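Local coordinates for protein CDA peptide synthetase I (Streptomyces coelicolor, PDB 5DU9) that belongs to the peptide synthetases and carries a condensation domain of the CoA-dependent acyltransferase clan, at residues L239-T253 with T400-Q414. The protein carries 1 engineered substitution. Sequence-based numbering, arbitrary orientation.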
# COMPACT_ATOMS: atom_id res chain seq x y z
N LEU A 239 -4.83 -6.04 12.85
CA LEU A 239 -3.72 -6.97 13.05
C LEU A 239 -2.94 -7.16 11.76
O LEU A 239 -3.49 -7.02 10.68
CB LEU A 239 -4.24 -8.33 13.53
CG LEU A 239 -5.01 -8.36 14.86
CD1 LEU A 239 -5.61 -9.74 15.07
CD2 LEU A 239 -4.11 -7.98 16.02
N ALA A 240 -1.67 -7.51 11.88
CA ALA A 240 -0.87 -7.85 10.72
C ALA A 240 -1.56 -9.00 10.00
O ALA A 240 -1.98 -9.96 10.64
CB ALA A 240 0.55 -8.23 11.11
N PRO A 241 -1.70 -8.90 8.67
CA PRO A 241 -2.49 -9.91 7.95
C PRO A 241 -1.75 -11.20 7.65
O PRO A 241 -0.52 -11.24 7.56
CB PRO A 241 -2.83 -9.20 6.64
CG PRO A 241 -1.68 -8.27 6.42
CD PRO A 241 -1.30 -7.79 7.79
N THR A 242 -2.53 -12.27 7.51
CA THR A 242 -2.09 -13.45 6.79
C THR A 242 -2.24 -13.11 5.32
O THR A 242 -3.29 -12.62 4.90
CB THR A 242 -2.94 -14.68 7.14
OG1 THR A 242 -2.82 -14.96 8.54
CG2 THR A 242 -2.48 -15.89 6.34
N VAL A 243 -1.18 -13.34 4.54
CA VAL A 243 -1.16 -12.90 3.15
C VAL A 243 -1.11 -14.10 2.22
O VAL A 243 -0.25 -14.97 2.35
CB VAL A 243 0.05 -11.97 2.87
CG1 VAL A 243 0.03 -11.48 1.44
CG2 VAL A 243 0.05 -10.80 3.84
N ARG A 244 -2.05 -14.14 1.28
CA ARG A 244 -2.04 -15.15 0.24
C ARG A 244 -2.03 -14.46 -1.11
O ARG A 244 -2.84 -13.56 -1.38
CB ARG A 244 -3.24 -16.09 0.36
CG ARG A 244 -3.15 -17.04 1.55
CD ARG A 244 -1.98 -18.01 1.42
NE ARG A 244 -1.86 -18.91 2.57
CZ ARG A 244 -1.15 -18.65 3.67
NH1 ARG A 244 -0.47 -17.51 3.78
NH2 ARG A 244 -1.11 -19.54 4.65
N SER A 245 -1.09 -14.88 -1.95
CA SER A 245 -0.82 -14.19 -3.21
C SER A 245 -1.12 -15.11 -4.39
O SER A 245 -0.77 -16.29 -4.38
CB SER A 245 0.63 -13.72 -3.24
OG SER A 245 0.89 -12.94 -4.39
N LEU A 246 -1.77 -14.55 -5.40
CA LEU A 246 -2.13 -15.29 -6.60
C LEU A 246 -1.62 -14.55 -7.82
O LEU A 246 -1.97 -13.40 -8.04
CB LEU A 246 -3.64 -15.48 -6.69
CG LEU A 246 -4.20 -16.11 -7.97
CD1 LEU A 246 -3.62 -17.50 -8.19
CD2 LEU A 246 -5.71 -16.16 -7.93
N GLY A 247 -0.77 -15.21 -8.60
CA GLY A 247 -0.26 -14.64 -9.84
C GLY A 247 -1.20 -14.93 -11.00
O GLY A 247 -1.58 -16.08 -11.22
N LEU A 248 -1.55 -13.87 -11.73
CA LEU A 248 -2.42 -13.97 -12.89
C LEU A 248 -1.66 -13.52 -14.13
O LEU A 248 -1.27 -12.36 -14.23
CB LEU A 248 -3.67 -13.11 -12.72
CG LEU A 248 -4.54 -13.39 -11.49
CD1 LEU A 248 -5.69 -12.39 -11.45
CD2 LEU A 248 -5.06 -14.82 -11.51
N PRO A 249 -1.44 -14.43 -15.09
CA PRO A 249 -0.73 -14.01 -16.30
C PRO A 249 -1.61 -13.16 -17.21
O PRO A 249 -2.83 -13.12 -17.00
CB PRO A 249 -0.36 -15.33 -16.96
CG PRO A 249 -1.43 -16.27 -16.54
CD PRO A 249 -1.79 -15.86 -15.14
N PRO A 250 -1.02 -12.49 -18.20
CA PRO A 250 -1.77 -11.65 -19.13
C PRO A 250 -2.96 -12.35 -19.80
O PRO A 250 -3.98 -11.71 -20.07
CB PRO A 250 -0.72 -11.25 -20.18
CG PRO A 250 0.56 -11.27 -19.42
CD PRO A 250 0.44 -12.40 -18.44
N GLU A 251 -2.84 -13.65 -20.05
CA GLU A 251 -3.94 -14.41 -20.65
C GLU A 251 -5.21 -14.31 -19.81
O GLU A 251 -6.32 -14.38 -20.34
CB GLU A 251 -3.54 -15.88 -20.84
CG GLU A 251 -4.61 -16.75 -21.49
CD GLU A 251 -4.91 -16.35 -22.93
OE1 GLU A 251 -4.08 -15.67 -23.55
OE2 GLU A 251 -5.99 -16.72 -23.43
N ARG A 252 -5.04 -14.14 -18.50
CA ARG A 252 -6.18 -14.03 -17.58
C ARG A 252 -6.58 -12.57 -17.32
O ARG A 252 -7.76 -12.30 -17.07
CB ARG A 252 -5.87 -14.72 -16.25
CG ARG A 252 -5.76 -16.25 -16.34
CD ARG A 252 -5.82 -16.90 -14.96
NE ARG A 252 -7.15 -16.84 -14.37
CZ ARG A 252 -7.45 -17.24 -13.13
NH1 ARG A 252 -6.51 -17.75 -12.35
NH2 ARG A 252 -8.70 -17.15 -12.69
N THR A 253 -5.63 -11.65 -17.39
CA THR A 253 -5.86 -10.27 -16.94
C THR A 253 -6.17 -9.28 -18.07
O THR A 253 -6.72 -8.21 -17.81
CB THR A 253 -4.64 -9.73 -16.15
OG1 THR A 253 -3.49 -9.65 -16.99
CG2 THR A 253 -4.33 -10.63 -14.96
N THR A 400 -0.49 -4.75 -14.24
CA THR A 400 -1.46 -4.14 -15.14
C THR A 400 -2.18 -5.24 -15.92
O THR A 400 -1.72 -6.38 -15.96
CB THR A 400 -0.79 -3.18 -16.15
OG1 THR A 400 0.09 -3.92 -16.99
CG2 THR A 400 -0.02 -2.09 -15.43
N PRO A 401 -3.32 -4.90 -16.55
CA PRO A 401 -4.00 -5.91 -17.36
C PRO A 401 -3.09 -6.50 -18.44
O PRO A 401 -3.16 -7.70 -18.71
CB PRO A 401 -5.16 -5.13 -17.98
CG PRO A 401 -5.49 -4.10 -16.92
CD PRO A 401 -4.14 -3.69 -16.38
N GLU A 402 -2.23 -5.67 -19.03
CA GLU A 402 -1.38 -6.10 -20.14
C GLU A 402 -0.18 -6.92 -19.68
O GLU A 402 0.27 -7.81 -20.41
CB GLU A 402 -0.89 -4.89 -20.93
CG GLU A 402 -2.01 -4.10 -21.61
CD GLU A 402 -2.81 -3.22 -20.66
OE1 GLU A 402 -2.34 -2.95 -19.53
OE2 GLU A 402 -3.92 -2.80 -21.04
N SER A 403 0.35 -6.63 -18.49
CA SER A 403 1.58 -7.27 -18.02
C SER A 403 1.31 -8.42 -17.06
O SER A 403 2.22 -9.20 -16.73
CB SER A 403 2.49 -6.24 -17.35
OG SER A 403 1.94 -5.78 -16.12
N GLY A 404 0.07 -8.54 -16.61
CA GLY A 404 -0.30 -9.55 -15.63
C GLY A 404 -0.37 -8.95 -14.25
O GLY A 404 0.15 -7.85 -14.01
N LEU A 405 -1.00 -9.67 -13.32
CA LEU A 405 -1.26 -9.15 -11.99
C LEU A 405 -0.81 -10.11 -10.90
O LEU A 405 -0.80 -11.32 -11.08
CB LEU A 405 -2.76 -8.88 -11.81
CG LEU A 405 -3.36 -7.78 -12.67
CD1 LEU A 405 -4.89 -7.86 -12.65
CD2 LEU A 405 -2.90 -6.41 -12.19
N ARG A 406 -0.43 -9.54 -9.77
CA ARG A 406 -0.35 -10.29 -8.53
C ARG A 406 -1.47 -9.79 -7.64
O ARG A 406 -1.57 -8.59 -7.38
CB ARG A 406 1.01 -10.12 -7.85
CG ARG A 406 1.33 -11.21 -6.84
CD ARG A 406 2.39 -12.17 -7.36
NE ARG A 406 2.32 -13.48 -6.72
CZ ARG A 406 2.66 -14.62 -7.30
NH1 ARG A 406 3.12 -14.64 -8.55
NH2 ARG A 406 2.55 -15.77 -6.63
N VAL A 407 -2.32 -10.71 -7.21
CA VAL A 407 -3.44 -10.38 -6.34
C VAL A 407 -3.16 -10.92 -4.95
O VAL A 407 -3.03 -12.13 -4.77
CB VAL A 407 -4.77 -10.96 -6.86
CG1 VAL A 407 -5.93 -10.60 -5.94
CG2 VAL A 407 -5.03 -10.49 -8.28
N ASP A 408 -3.04 -10.02 -3.98
CA ASP A 408 -2.81 -10.41 -2.59
C ASP A 408 -4.07 -10.21 -1.77
O ASP A 408 -4.63 -9.11 -1.74
CB ASP A 408 -1.66 -9.61 -1.98
CG ASP A 408 -0.29 -10.13 -2.39
OD1 ASP A 408 -0.17 -10.68 -3.50
OD2 ASP A 408 0.66 -10.01 -1.59
N PHE A 409 -4.53 -11.27 -1.12
CA PHE A 409 -5.58 -11.18 -0.12
C PHE A 409 -4.92 -11.17 1.24
O PHE A 409 -4.28 -12.15 1.64
CB PHE A 409 -6.58 -12.32 -0.25
CG PHE A 409 -7.73 -12.03 -1.17
CD1 PHE A 409 -7.53 -11.39 -2.38
CD2 PHE A 409 -9.03 -12.40 -0.83
CE1 PHE A 409 -8.59 -11.12 -3.23
CE2 PHE A 409 -10.09 -12.13 -1.68
CZ PHE A 409 -9.87 -11.49 -2.88
N GLU A 410 -5.04 -10.05 1.94
CA GLU A 410 -4.45 -9.87 3.25
C GLU A 410 -5.55 -9.91 4.30
O GLU A 410 -6.30 -8.95 4.44
CB GLU A 410 -3.69 -8.55 3.32
CG GLU A 410 -2.71 -8.34 2.17
CD GLU A 410 -1.91 -7.05 2.31
OE1 GLU A 410 -2.45 -6.07 2.87
OE2 GLU A 410 -0.75 -7.01 1.84
N GLY A 411 -5.64 -11.03 5.01
CA GLY A 411 -6.73 -11.25 5.95
C GLY A 411 -6.31 -11.15 7.40
O GLY A 411 -5.25 -11.64 7.79
N ASN A 412 -7.17 -10.52 8.21
CA ASN A 412 -7.02 -10.55 9.65
C ASN A 412 -7.02 -12.01 10.11
O ASN A 412 -7.95 -12.76 9.80
CB ASN A 412 -8.14 -9.76 10.32
CG ASN A 412 -8.04 -9.76 11.84
OD1 ASN A 412 -8.14 -10.80 12.48
ND2 ASN A 412 -7.85 -8.58 12.42
N PRO A 413 -5.98 -12.44 10.85
CA PRO A 413 -5.86 -13.87 11.17
C PRO A 413 -6.92 -14.41 12.13
O PRO A 413 -7.06 -15.62 12.24
CB PRO A 413 -4.46 -13.96 11.80
CG PRO A 413 -4.18 -12.60 12.31
CD PRO A 413 -4.84 -11.66 11.35
N GLN A 414 -7.64 -13.52 12.81
CA GLN A 414 -8.73 -13.95 13.68
C GLN A 414 -10.02 -14.14 12.88
O GLN A 414 -11.02 -14.65 13.41
CB GLN A 414 -8.96 -12.94 14.81
CG GLN A 414 -7.79 -12.83 15.78
CD GLN A 414 -8.03 -11.80 16.86
OE1 GLN A 414 -9.01 -11.06 16.83
NE2 GLN A 414 -7.13 -11.75 17.84
O HOH W 1 2.17 -17.18 -3.73
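With its hydroxyl swung away from the backbone nitrogen (chi1 -174°), Ser245 meets both Asp408, whose CG stands beside its own backbone nitrogen (chi1 -79°), and Arg406, whose chain bends at chi2 (107°) and turns NE toward the hydroxyl. The three sit on one face of an antiparallel beta ladder in which strand 242-248 forms an edge of a four-stranded mixed sheet and pairs with strand 404-411. Eight backbone hydrogen bonds run from the Thr242–Gly411 pair to Leu248–Leu405. Ser245 OG donates a hydrogen bond to Asp408 OD1 at 2.7 Å, on the syn side but out of the carboxylate plane, and accepts from Arg406 NE at 2.8 Å, nearly in the guanidinium plane. One face of the guanidinium covers the Gly247 backbone, with Gly247 N 3.7 Å above its plane, over the centre. On the same side of the sheet Glu410 runs beside Val243; its OE1 is hydrogen-bonded to Asn394 and to Ser387, a residue of the (2S)-2-amino-N-butyl-propanamide pocket, and its side chain lies about 7 Å from that ligand. Across the sheet, Leu246, Leu248 and Phe409 pack against helix 418-437, while Leu248 CD1 touches Val407 CG2 at 3.8 Å. Beyond the strands, Thr253 lays CG2 against Leu405 CD1 and donates from OG1, tilted from the carbonyl plane, to Pro401 O at 2.6 Å.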